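Local coordinates for protein sulfate adenylyltransferase (Allochromatium vinosum, PDB 4DNX) that catalyses the transfer of the adenylyl group of ATP to sulfate, forming adenosine 5'-phosphosulfate and diphosphate in sulfur metabolism, at residues L61-S66 / M71-G76; T333-K338 / P375-R380; S38-N43 / D56-L61. All blocks are in the same frame, centred on the assembly; numbering follows the deposited sequence.

From the N terminus, interaction 3 comes first: helical segment 38-43 and strand-bearing segment 56-61 meet, closing a loop of 12 residues. Interaction 1 follows at once and shares Leu61 with it; here helix 61-70 is touched by the chain leaving its own C-terminal end, closing over the four helical residues between 66 and 71. The two also touch in space, Leu73 packing on Met59, and both belong to the PUA-like part of the protein. Interaction 2 closes a separate loop of 36 residues much later, tying strand 333-336 to the turn before helix 381-393 in the ATP-sulfurylase part, its centre about 47 Å from that of interaction 1. The three lie in series, neither nested nor crossed.

Interaction 1. Residues L61-S66 / M71-G76; sequences LADALS and MTLTDG
A reversal at the end of helix 61-70 turns the chain back beside the helix it has just left, and Asp63 and Ser66 meet Thr74 and Thr72 there. The central atom is Asp63 OD1. It accepts from the backbone N of Thr74 at 2.7 Å, the N-H pointing at it nearly along its C-O axis, and from Thr74 OG1, also at 2.7 Å, which reaches its syn side from 29° out of the carboxylate plane. Threonine suits this place because its hydroxyl, lying between backbone N and carbonyl carbon (chi1 55°), can join its own N-H on a single acceptor, while its CG2 packs on Ala62 CB at 3.8 Å. A water gives OD1 a third bond, of 2.9 Å from its oxygen, and in turn accepts from Asp75 N.

The held residues form a type I beta turn, Leu73 to Gly76, closed by Gly76 N to Leu73 O at 2.9 Å; the last position has positive phi, 100°, which glycine takes readily. Met71, likewise of positive phi, is where the chain leaves the helix. The hydrogen bond from Asp63 N to Asn60 OD1, the N-cap, marks the N-terminal turn of the helix, where its dipole would probably favour a negative charge. The carboxylate of Asp75, which is salt-bridged to Arg77, remains 5.5 Å away, measured between the two OD1 atoms.

Further along the helix Ser66 OG donates to Thr72 O, although the position of that carbonyl is less certain; the hydroxyl of Thr72 has its partner in Ser70. Leu73, between the two threonines in sequence, rests CD2 against Asp63 CB at 4.1 Å and also packs on Met59.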
ATOM      1  N   LEU A  61      29.161  -5.377 -16.947  1.00 18.31           N
ATOM      2  CA  LEU A  61      29.892  -4.183 -17.322  1.00 19.91           C
ATOM      3  C   LEU A  61      29.571  -3.737 -18.753  1.00 19.53           C
ATOM      4  O   LEU A  61      29.421  -2.542 -19.009  1.00 20.05           O
ATOM      5  CB  LEU A  61      31.395  -4.447 -17.210  1.00 23.13           C
ATOM      6  CG  LEU A  61      32.155  -3.533 -16.282  1.00 28.70           C
ATOM      7  CD1 LEU A  61      33.668  -3.826 -16.375  1.00 28.36           C
ATOM      8  CD2 LEU A  61      31.850  -2.051 -16.548  1.00 29.32           C
ATOM      9  N   ALA A  62      29.446  -4.674 -19.693  1.00 19.62           N
ATOM     10  CA  ALA A  62      29.091  -4.261 -21.085  1.00 19.15           C
ATOM     11  C   ALA A  62      27.728  -3.522 -21.200  1.00 18.64           C
ATOM     12  O   ALA A  62      27.619  -2.513 -21.885  1.00 19.21           O
ATOM     13  CB  ALA A  62      29.134  -5.471 -22.041  1.00 20.27           C
ATOM     14  N   ASP A  63      26.709  -4.031 -20.527  1.00 17.67           N
ATOM     15  CA  ASP A  63      25.426  -3.338 -20.493  1.00 17.49           C
ATOM     16  C   ASP A  63      25.517  -1.988 -19.764  1.00 17.26           C
ATOM     17  O   ASP A  63      24.871  -1.004 -20.170  1.00 17.24           O
ATOM     18  CB  ASP A  63      24.347  -4.213 -19.817  1.00 18.64           C
ATOM     19  CG  ASP A  63      23.849  -5.330 -20.725  1.00 22.97           C
ATOM     20  OD1 ASP A  63      23.837  -5.120 -21.958  1.00 23.62           O
ATOM     21  OD2 ASP A  63      23.461  -6.411 -20.214  1.00 24.58           O
ATOM     22  N   ALA A  64      26.263  -1.951 -18.654  1.00 16.98           N
ATOM     23  CA  ALA A  64      26.442  -0.685 -17.929  1.00 15.96           C
ATOM     24  C   ALA A  64      27.144   0.377 -18.784  1.00 16.36           C
ATOM     25  O   ALA A  64      26.734   1.572 -18.785  1.00 16.09           O
ATOM     26  CB  ALA A  64      27.158  -0.901 -16.582  1.00 15.77           C
ATOM     27  N   LEU A  65      28.179  -0.046 -19.532  1.00 16.15           N
ATOM     28  CA  LEU A  65      28.917   0.897 -20.427  1.00 18.01           C
ATOM     29  C   LEU A  65      28.004   1.379 -21.546  1.00 18.50           C
ATOM     30  O   LEU A  65      27.977   2.567 -21.870  1.00 18.24           O
ATOM     31  CB  LEU A  65      30.189   0.240 -20.964  1.00 18.75           C
ATOM     32  CG  LEU A  65      31.229   0.067 -19.867  1.00 19.00           C
ATOM     33  CD1 LEU A  65      32.128  -1.109 -20.309  1.00 19.98           C
ATOM     34  CD2 LEU A  65      32.040   1.352 -19.674  1.00 20.75           C
ATOM     35  N   SER A  66      27.182   0.463 -22.052  1.00 18.81           N
ATOM     36  CA  SER A  66      26.275   0.822 -23.144  1.00 19.18           C
ATOM     37  C   SER A  66      25.159   1.769 -22.628  1.00 17.91           C
ATOM     38  O   SER A  66      24.851   2.769 -23.274  1.00 19.06           O
ATOM     39  CB  SER A  66      25.681  -0.429 -23.784  1.00 19.64           C
ATOM     40  OG  SER A  66      24.964  -0.072 -24.974  1.00 19.84           O
ATOM     41  N   MET A  71      22.297   5.132 -23.575  1.00 18.48           N
ATOM     42  CA  MET A  71      20.987   4.822 -23.006  1.00 17.75           C
ATOM     43  C   MET A  71      20.382   3.543 -23.555  1.00 18.25           C
ATOM     44  O   MET A  71      19.168   3.397 -23.579  1.00 18.90           O
ATOM     45  CB  MET A  71      20.014   6.014 -23.140  1.00 18.76           C
ATOM     46  CG  MET A  71      20.540   7.353 -22.616  1.00 20.91           C
ATOM     47  SD  MET A  71      19.169   8.569 -22.847  1.00 25.46           S
ATOM     48  CE  MET A  71      20.006  10.076 -23.253  1.00 31.60           C
ATOM     49  N   THR A  72      21.226   2.594 -23.951  1.00 19.55           N
ATOM     50  CA  THR A  72      20.753   1.258 -24.344  1.00 20.18           C
ATOM     51  C   THR A  72      21.587   0.166 -23.688  1.00 20.46           C
ATOM     52  O   THR A  72      22.767   0.365 -23.380  1.00 20.68           O
ATOM     53  CB  THR A  72      20.798   1.027 -25.889  1.00 22.76           C
ATOM     54  OG1 THR A  72      22.166   1.062 -26.345  1.00 24.38           O
ATOM     55  CG2 THR A  72      19.991   2.064 -26.636  1.00 23.04           C
ATOM     56  N   LEU A  73      20.979  -0.998 -23.513  1.00 19.76           N
ATOM     57  CA  LEU A  73      21.711  -2.219 -23.201  1.00 21.28           C
ATOM     58  C   LEU A  73      22.406  -2.800 -24.452  1.00 21.68           C
ATOM     59  O   LEU A  73      22.145  -2.388 -25.603  1.00 20.40           O
ATOM     60  CB  LEU A  73      20.746  -3.232 -22.582  1.00 22.55           C
ATOM     61  CG  LEU A  73      19.965  -2.671 -21.359  1.00 27.04           C
ATOM     62  CD1 LEU A  73      19.136  -3.765 -20.754  1.00 28.14           C
ATOM     63  CD2 LEU A  73      20.917  -2.084 -20.330  1.00 27.78           C
ATOM     64  N   THR A  74      23.341  -3.736 -24.253  1.00 21.75           N
ATOM     65  CA  THR A  74      24.017  -4.358 -25.427  1.00 23.28           C
ATOM     66  C   THR A  74      23.066  -5.031 -26.424  1.00 23.10           C
ATOM     67  O   THR A  74      23.347  -5.047 -27.619  1.00 23.52           O
ATOM     68  CB  THR A  74      25.120  -5.385 -25.036  1.00 26.40           C
ATOM     69  OG1 THR A  74      24.562  -6.391 -24.178  1.00 26.96           O
ATOM     70  CG2 THR A  74      26.290  -4.672 -24.352  1.00 27.81           C
ATOM     71  N   ASP A  75      21.923  -5.539 -25.932  1.00 23.19           N
ATOM     72  CA  ASP A  75      20.940  -6.152 -26.825  1.00 24.47           C
ATOM     73  C   ASP A  75      19.994  -5.157 -27.487  1.00 24.28           C
ATOM     74  O   ASP A  75      19.127  -5.541 -28.283  1.00 23.99           O
ATOM     75  CB  ASP A  75      20.185  -7.298 -26.120  1.00 27.94           C
ATOM     76  CG  ASP A  75      19.134  -6.826 -25.125  1.00 29.48           C
ATOM     77  OD1 ASP A  75      19.071  -5.633 -24.700  1.00 24.90           O
ATOM     78  OD2 ASP A  75      18.341  -7.712 -24.718  1.00 33.41           O
ATOM     79  N   GLY A  76      20.166  -3.877 -27.185  1.00 22.46           N
ATOM     80  CA  GLY A  76      19.394  -2.850 -27.852  1.00 23.06           C
ATOM     81  C   GLY A  76      18.205  -2.305 -27.093  1.00 22.53           C
ATOM     82  O   GLY A  76      17.634  -1.303 -27.527  1.00 22.18           O
TER
HETATM   83  O   HOH W   1      21.702  -6.764 -22.949  1.00 30.77           O

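Interaction 2. Residues T333-K338 / P375-R380; sequences TAYSKK and PPEFSR
Tyr335 lays one face of its ring against the aliphatic part of Glu377, and this is the tight half of a small surface contact. Glu377 CG stands almost exactly over the ring centre, 3.5 Å from the centroid and 8° off the normal, a CH-pi contact. CB adds to it over the near rim, 3.6 Å from Tyr335 CD1. CG is set over the ring by chi1 (-62°); the bend at chi2 then lifts the carboxylate off the face, its plane 72° from the ring's. A long acidic residue suits this position: its carbons can cover an aromatic face while the charged group stands off the ring.

The other half is looser. Phe378 touches Tyr335 through the far end of its ring alone, CZ lying 4.1 Å from Tyr335 CB in an oblique approach. All three touching side chains are partly exposed, and the segments together bury only 151 Å². With an alanine in place of Tyr335 the ring is gone, and the Glu377 methylenes would probably lose their packing surface and turn more freely.

The turn carrying Glu377 is held by Pro375 O, which accepts from both Phe378 N and Ser379 N. Around the contact, Tyr335 and Phe378 both pack on Ile357 of the neighbouring strand 356-357, in the three-stranded antiparallel sheet. Ser379 OG is hydrogen-bonded to His205 ND1, in the family's HxxH motif, and Arg380, the N-cap of helix 381-393, forms a salt bridge with Glu209 on helix 206-219.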
ATOM      1  N   THR A 333       6.775  30.345 -11.854  1.00 22.93           N
ATOM      2  CA  THR A 333       5.419  30.928 -11.726  1.00 22.62           C
ATOM      3  C   THR A 333       5.445  32.180 -10.865  1.00 22.46           C
ATOM      4  O   THR A 333       6.416  32.457 -10.146  1.00 23.43           O
ATOM      5  CB  THR A 333       4.420  29.964 -11.037  1.00 22.45           C
ATOM      6  OG1 THR A 333       4.864  29.684  -9.696  1.00 24.61           O
ATOM      7  CG2 THR A 333       4.240  28.654 -11.790  1.00 22.05           C
ATOM      8  N   ALA A 334       4.365  32.957 -10.940  1.00 21.59           N
ATOM      9  CA  ALA A 334       4.170  34.140 -10.105  1.00 21.97           C
ATOM     10  C   ALA A 334       2.657  34.344 -10.046  1.00 21.13           C
ATOM     11  O   ALA A 334       1.928  33.750 -10.833  1.00 20.00           O
ATOM     12  CB  ALA A 334       4.827  35.364 -10.711  1.00 23.62           C
ATOM     13  N   TYR A 335       2.197  35.152  -9.099  1.00 21.86           N
ATOM     14  CA  TYR A 335       0.805  35.497  -9.019  1.00 22.17           C
ATOM     15  C   TYR A 335       0.640  36.725  -9.890  1.00 22.80           C
ATOM     16  O   TYR A 335       1.324  37.731  -9.695  1.00 23.51           O
ATOM     17  CB  TYR A 335       0.404  35.865  -7.579  1.00 23.75           C
ATOM     18  CG  TYR A 335      -1.055  36.259  -7.431  1.00 24.61           C
ATOM     19  CD1 TYR A 335      -2.045  35.280  -7.306  1.00 25.00           C
ATOM     20  CD2 TYR A 335      -1.436  37.602  -7.408  1.00 26.36           C
ATOM     21  CE1 TYR A 335      -3.396  35.633  -7.161  1.00 26.50           C
ATOM     22  CE2 TYR A 335      -2.777  37.961  -7.278  1.00 27.93           C
ATOM     23  CZ  TYR A 335      -3.743  36.955  -7.156  1.00 27.36           C
ATOM     24  OH  TYR A 335      -5.063  37.341  -7.005  1.00 29.65           O
ATOM     25  N   SER A 336      -0.269  36.632 -10.859  1.00 22.22           N
ATOM     26  CA  SER A 336      -0.627  37.773 -11.697  1.00 23.45           C
ATOM     27  C   SER A 336      -1.713  38.607 -11.033  1.00 24.83           C
ATOM     28  O   SER A 336      -2.817  38.099 -10.786  1.00 24.11           O
ATOM     29  CB  SER A 336      -1.192  37.312 -13.051  1.00 22.66           C
ATOM     30  OG  SER A 336      -1.733  38.442 -13.737  1.00 24.68           O
ATOM     31  N   LYS A 337      -1.412  39.878 -10.780  1.00 26.27           N
ATOM     32  CA  LYS A 337      -2.381  40.791 -10.216  1.00 29.14           C
ATOM     33  C   LYS A 337      -3.476  41.051 -11.241  1.00 30.69           C
ATOM     34  O   LYS A 337      -4.643  41.257 -10.874  1.00 30.74           O
ATOM     35  CB  LYS A 337      -1.720  42.127  -9.896  1.00 31.43           C
ATOM     36  CG  LYS A 337      -0.759  42.065  -8.719  1.00 32.71           C
ATOM     37  CD  LYS A 337      -0.335  43.464  -8.351  1.00 36.90           C
ATOM     38  CE  LYS A 337       1.168  43.540  -8.240  1.00 39.19           C
ATOM     39  NZ  LYS A 337       1.562  44.933  -7.964  1.00 43.61           N
ATOM     40  N   LYS A 338      -3.094  41.075 -12.521  1.00 32.20           N
ATOM     41  CA  LYS A 338      -4.048  41.377 -13.596  1.00 33.88           C
ATOM     42  C   LYS A 338      -5.066  40.251 -13.778  1.00 33.43           C
ATOM     43  O   LYS A 338      -6.243  40.521 -14.030  1.00 36.10           O
ATOM     44  CB  LYS A 338      -3.336  41.629 -14.921  1.00 36.27           C
ATOM     45  CG  LYS A 338      -2.688  42.987 -15.041  1.00 41.79           C
ATOM     46  CD  LYS A 338      -1.927  43.092 -16.366  1.00 45.29           C
ATOM     47  CE  LYS A 338      -2.206  44.398 -17.056  1.00 47.01           C
ATOM     48  NZ  LYS A 338      -0.949  45.067 -17.485  1.00 50.24           N
ATOM     49  N   PRO A 375       0.299  35.054   2.378  1.00 27.83           N
ATOM     50  CA  PRO A 375      -0.883  35.567   1.714  1.00 28.87           C
ATOM     51  C   PRO A 375      -1.606  34.444   0.985  1.00 27.57           C
ATOM     52  O   PRO A 375      -0.962  33.442   0.600  1.00 27.96           O
ATOM     53  CB  PRO A 375      -0.315  36.607   0.738  1.00 29.24           C
ATOM     54  CG  PRO A 375       0.991  36.996   1.302  1.00 29.95           C
ATOM     55  CD  PRO A 375       1.517  35.780   1.967  1.00 29.32           C
ATOM     56  N   PRO A 376      -2.933  34.534   0.847  1.00 28.69           N
ATOM     57  CA  PRO A 376      -3.675  33.431   0.203  1.00 28.55           C
ATOM     58  C   PRO A 376      -3.333  33.239  -1.278  1.00 28.40           C
ATOM     59  O   PRO A 376      -3.671  32.203  -1.852  1.00 29.73           O
ATOM     60  CB  PRO A 376      -5.151  33.807   0.396  1.00 28.94           C
ATOM     61  CG  PRO A 376      -5.136  35.292   0.635  1.00 29.62           C
ATOM     62  CD  PRO A 376      -3.836  35.598   1.336  1.00 30.17           C
ATOM     63  N   GLU A 377      -2.630  34.208  -1.870  1.00 31.24           N
ATOM     64  CA  GLU A 377      -2.079  34.061  -3.234  1.00 30.45           C
ATOM     65  C   GLU A 377      -0.981  32.989  -3.320  1.00 27.69           C
ATOM     66  O   GLU A 377      -0.683  32.483  -4.414  1.00 26.46           O
ATOM     67  CB  GLU A 377      -1.498  35.386  -3.729  1.00 34.92           C
ATOM     68  CG  GLU A 377      -2.523  36.515  -3.838  1.00 40.61           C
ATOM     69  CD  GLU A 377      -3.147  36.877  -2.485  1.00 45.54           C
ATOM     70  OE1 GLU A 377      -4.382  36.707  -2.326  1.00 49.95           O
ATOM     71  OE2 GLU A 377      -2.389  37.290  -1.580  1.00 44.34           O
ATOM     72  N   PHE A 378      -0.373  32.647  -2.175  1.00 23.99           N
ATOM     73  CA  PHE A 378       0.770  31.729  -2.169  1.00 22.41           C
ATOM     74  C   PHE A 378       0.596  30.473  -1.317  1.00 20.64           C
ATOM     75  O   PHE A 378       1.300  29.469  -1.543  1.00 20.02           O
ATOM     76  CB  PHE A 378       2.030  32.472  -1.744  1.00 23.28           C
ATOM     77  CG  PHE A 378       2.342  33.653  -2.637  1.00 25.19           C
ATOM     78  CD1 PHE A 378       2.905  33.452  -3.908  1.00 25.14           C
ATOM     79  CD2 PHE A 378       2.027  34.926  -2.234  1.00 26.93           C
ATOM     80  CE1 PHE A 378       3.187  34.545  -4.736  1.00 26.32           C
ATOM     81  CE2 PHE A 378       2.302  36.029  -3.056  1.00 28.96           C
ATOM     82  CZ  PHE A 378       2.881  35.824  -4.308  1.00 27.52           C
ATOM     83  N   SER A 379      -0.318  30.525  -0.345  1.00 19.98           N
ATOM     84  CA  SER A 379      -0.560  29.351   0.522  1.00 19.43           C
ATOM     85  C   SER A 379      -2.043  29.234   0.890  1.00 18.71           C
ATOM     86  O   SER A 379      -2.713  30.241   1.194  1.00 20.08           O
ATOM     87  CB  SER A 379       0.315  29.439   1.789  1.00 22.10           C
ATOM     88  OG  SER A 379       0.285  28.209   2.503  1.00 24.46           O
ATOM     89  N   ARG A 380      -2.573  28.009   0.855  1.00 17.81           N
ATOM     90  CA  ARG A 380      -3.970  27.803   1.299  1.00 18.42           C
ATOM     91  C   ARG A 380      -4.024  27.858   2.817  1.00 19.06           C
ATOM     92  O   ARG A 380      -3.139  27.259   3.475  1.00 17.88           O
ATOM     93  CB  ARG A 380      -4.454  26.435   0.820  1.00 18.18           C
ATOM     94  CG  ARG A 380      -4.328  26.234  -0.699  1.00 18.55           C
ATOM     95  CD  ARG A 380      -5.123  27.327  -1.462  1.00 21.13           C
ATOM     96  NE  ARG A 380      -5.277  26.969  -2.879  1.00 20.80           N
ATOM     97  CZ  ARG A 380      -6.104  27.612  -3.707  1.00 24.61           C
ATOM     98  NH1 ARG A 380      -6.820  28.643  -3.262  1.00 23.76           N
ATOM     99  NH2 ARG A 380      -6.212  27.249  -4.986  1.00 26.68           N
TER

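Interaction 3. Residues S38-N43 / D56-L61; sequences SQAAGN and DGFMNL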
ATOM      1  N   SER A  38      23.354   1.325  -0.501  1.00 12.15           N
ATOM      2  CA  SER A  38      21.995   1.890  -0.572  1.00 12.04           C
ATOM      3  C   SER A  38      21.547   2.114  -2.038  1.00 12.37           C
ATOM      4  O   SER A  38      20.324   1.946  -2.350  1.00 11.93           O
ATOM      5  CB  SER A  38      21.920   3.176   0.288  1.00 13.39           C
ATOM      6  OG  SER A  38      20.640   3.760   0.314  1.00 15.49           O
ATOM      7  N   GLN A  39      22.486   2.481  -2.936  1.00 12.43           N
ATOM      8  CA  GLN A  39      22.168   2.663  -4.352  1.00 11.92           C
ATOM      9  C   GLN A  39      21.675   1.345  -4.976  1.00 11.37           C
ATOM     10  O   GLN A  39      20.619   1.330  -5.606  1.00 11.77           O
ATOM     11  CB  GLN A  39      23.370   3.255  -5.131  1.00 13.42           C
ATOM     12  CG  GLN A  39      23.185   3.200  -6.644  1.00 15.81           C
ATOM     13  CD  GLN A  39      24.358   3.863  -7.353  1.00 17.79           C
ATOM     14  OE1 GLN A  39      25.147   3.199  -8.068  1.00 18.66           O
ATOM     15  NE2 GLN A  39      24.495   5.171  -7.152  1.00 17.06           N
ATOM     16  N   ALA A  40      22.405   0.263  -4.753  1.00 10.45           N
ATOM     17  CA  ALA A  40      21.954  -1.026  -5.269  1.00 10.70           C
ATOM     18  C   ALA A  40      20.622  -1.437  -4.630  1.00 11.36           C
ATOM     19  O   ALA A  40      19.786  -2.101  -5.278  1.00 11.88           O
ATOM     20  CB  ALA A  40      23.015  -2.100  -5.042  1.00 11.81           C
ATOM     21  N   ALA A  41      20.457  -1.191  -3.322  1.00 11.01           N
ATOM     22  CA  ALA A  41      19.190  -1.568  -2.665  1.00 11.76           C
ATOM     23  C   ALA A  41      17.999  -0.829  -3.290  1.00 11.26           C
ATOM     24  O   ALA A  41      16.907  -1.397  -3.464  1.00 11.94           O
ATOM     25  CB  ALA A  41      19.276  -1.353  -1.120  1.00 12.08           C
ATOM     26  N   GLY A  42      18.176   0.452  -3.583  1.00 10.72           N
ATOM     27  CA  GLY A  42      17.108   1.237  -4.233  1.00 10.34           C
ATOM     28  C   GLY A  42      16.823   0.702  -5.630  1.00 10.88           C
ATOM     29  O   GLY A  42      15.665   0.629  -6.071  1.00 10.95           O
ATOM     30  N   ASN A  43      17.881   0.325  -6.332  1.00 10.59           N
ATOM     31  CA  ASN A  43      17.756  -0.255  -7.677  1.00 10.47           C
ATOM     32  C   ASN A  43      16.899  -1.527  -7.536  1.00 10.38           C
ATOM     33  O   ASN A  43      15.981  -1.791  -8.363  1.00 10.49           O
ATOM     34  CB  ASN A  43      19.146  -0.661  -8.231  1.00 11.43           C
ATOM     35  CG  ASN A  43      20.001   0.534  -8.728  1.00 12.92           C
ATOM     36  OD1 ASN A  43      19.497   1.626  -8.946  1.00 12.99           O
ATOM     37  ND2 ASN A  43      21.294   0.285  -8.940  1.00 13.63           N
ATOM     38  N   ASP A  56      15.652  -7.463 -15.643  1.00 14.61           N
ATOM     39  CA  ASP A  56      15.575  -8.598 -14.683  1.00 16.60           C
ATOM     40  C   ASP A  56      16.462  -8.535 -13.462  1.00 15.12           C
ATOM     41  O   ASP A  56      16.270  -9.315 -12.530  1.00 14.50           O
ATOM     42  CB  ASP A  56      15.750  -9.965 -15.385  1.00 21.00           C
ATOM     43  CG  ASP A  56      17.127 -10.193 -15.916  1.00 29.53           C
ATOM     44  OD1 ASP A  56      18.095  -9.486 -15.509  1.00 31.73           O
ATOM     45  OD2 ASP A  56      17.261 -11.129 -16.746  1.00 31.91           O
ATOM     46  N   GLY A  57      17.389  -7.585 -13.439  1.00 14.40           N
ATOM     47  CA  GLY A  57      18.345  -7.518 -12.344  1.00 14.77           C
ATOM     48  C   GLY A  57      19.504  -6.600 -12.641  1.00 14.68           C
ATOM     49  O   GLY A  57      19.366  -5.623 -13.362  1.00 15.67           O
ATOM     50  N   PHE A  58      20.672  -6.928 -12.088  1.00 13.50           N
ATOM     51  CA  PHE A  58      21.818  -6.019 -12.163  1.00 14.08           C
ATOM     52  C   PHE A  58      22.623  -6.295 -13.411  1.00 14.20           C
ATOM     53  O   PHE A  58      22.754  -7.441 -13.822  1.00 14.49           O
ATOM     54  CB  PHE A  58      22.688  -6.156 -10.916  1.00 13.50           C
ATOM     55  CG  PHE A  58      22.029  -5.625  -9.652  1.00 14.25           C
ATOM     56  CD1 PHE A  58      21.950  -4.241  -9.411  1.00 13.25           C
ATOM     57  CD2 PHE A  58      21.484  -6.495  -8.715  1.00 14.19           C
ATOM     58  CE1 PHE A  58      21.348  -3.757  -8.249  1.00 14.34           C
ATOM     59  CE2 PHE A  58      20.882  -6.027  -7.542  1.00 14.51           C
ATOM     60  CZ  PHE A  58      20.802  -4.642  -7.301  1.00 13.47           C
ATOM     61  N   MET A  59      23.169  -5.229 -13.981  1.00 13.68           N
ATOM     62  CA  MET A  59      23.837  -5.241 -15.278  1.00 14.67           C
ATOM     63  C   MET A  59      25.256  -5.733 -15.178  1.00 15.11           C
ATOM     64  O   MET A  59      25.972  -5.429 -14.216  1.00 14.63           O
ATOM     65  CB  MET A  59      23.881  -3.815 -15.847  1.00 15.16           C
ATOM     66  CG  MET A  59      22.545  -3.263 -16.198  1.00 14.81           C
ATOM     67  SD  MET A  59      22.731  -1.654 -16.985  1.00 16.74           S
ATOM     68  CE  MET A  59      21.009  -1.134 -17.031  1.00 14.98           C
ATOM     69  N   ASN A  60      25.700  -6.443 -16.226  1.00 16.27           N
ATOM     70  CA  ASN A  60      27.150  -6.652 -16.380  1.00 17.50           C
ATOM     71  C   ASN A  60      27.835  -5.365 -16.894  1.00 17.56           C
ATOM     72  O   ASN A  60      27.139  -4.355 -17.234  1.00 16.32           O
ATOM     73  CB  ASN A  60      27.459  -7.851 -17.285  1.00 19.46           C
ATOM     74  CG  ASN A  60      26.942  -7.677 -18.707  1.00 22.53           C
ATOM     75  OD1 ASN A  60      26.796  -6.560 -19.226  1.00 22.41           O
ATOM     76  ND2 ASN A  60      26.720  -8.802 -19.366  1.00 24.17           N
ATOM     77  N   LEU A  61      29.161  -5.377 -16.947  1.00 18.31           N
ATOM     78  CA  LEU A  61      29.892  -4.183 -17.322  1.00 19.91           C
ATOM     79  C   LEU A  61      29.571  -3.737 -18.753  1.00 19.53           C
ATOM     80  O   LEU A  61      29.421  -2.542 -19.009  1.00 20.05           O
ATOM     81  CB  LEU A  61      31.395  -4.447 -17.210  1.00 23.13           C
ATOM     82  CG  LEU A  61      32.155  -3.533 -16.282  1.00 28.70           C
ATOM     83  CD1 LEU A  61      33.668  -3.826 -16.375  1.00 28.36           C
ATOM     84  CD2 LEU A  61      31.850  -2.051 -16.548  1.00 29.32           C
TER
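Phe58 swings its ring across to Ala40 and Asn43 because CG lies beside its own backbone N (chi1 -69°), a turn that carries the ring end nearer to helix 38-48 than its first bond would suggest. On the other side the helix backbone itself directs Asn43 CB toward the strand, and chi1 (-76°) then sets the amide beside the ring, ND2 coming 4.1 Å from Phe58 CE1. The contact is made by the far rim of the phenyl ring. Ala40 O lies at the ring edge, in its plane, 3.4 Å from Phe58 CZ; a carbonyl oxygen at this place faces the slightly positive hydrogens of the rim and not the electron-rich face. The methyl of the same alanine sits 4.0 Å from Phe58 CE1. One turn on, Asn43 CB comes obliquely to that CE1 atom at 3.8 Å, and the amide plane is inclined 53° to the ring.

The residue types follow from this spacing. Alanine is small enough to let the ring rim come right up to the helix backbone, as far as its carbonyl, and the phenylalanine is long enough to bridge the 8.4 Å between the CA atoms of Asn43 and Phe58. All three touching residues are buried. Asn43 also packs on Leu83 and Phe267, whereas Phe58 has Cys85 and Ile161 as further neighbours.

Strand 57-58 is antiparallel to strand 155-163, and Phe58 is joined to Gly159 of that strand by backbone hydrogen bonding. Both strands belong to the mixed sheet of the PUA-like domain, and the ring links that sheet to helix 38-48 as hydrophobic core packing.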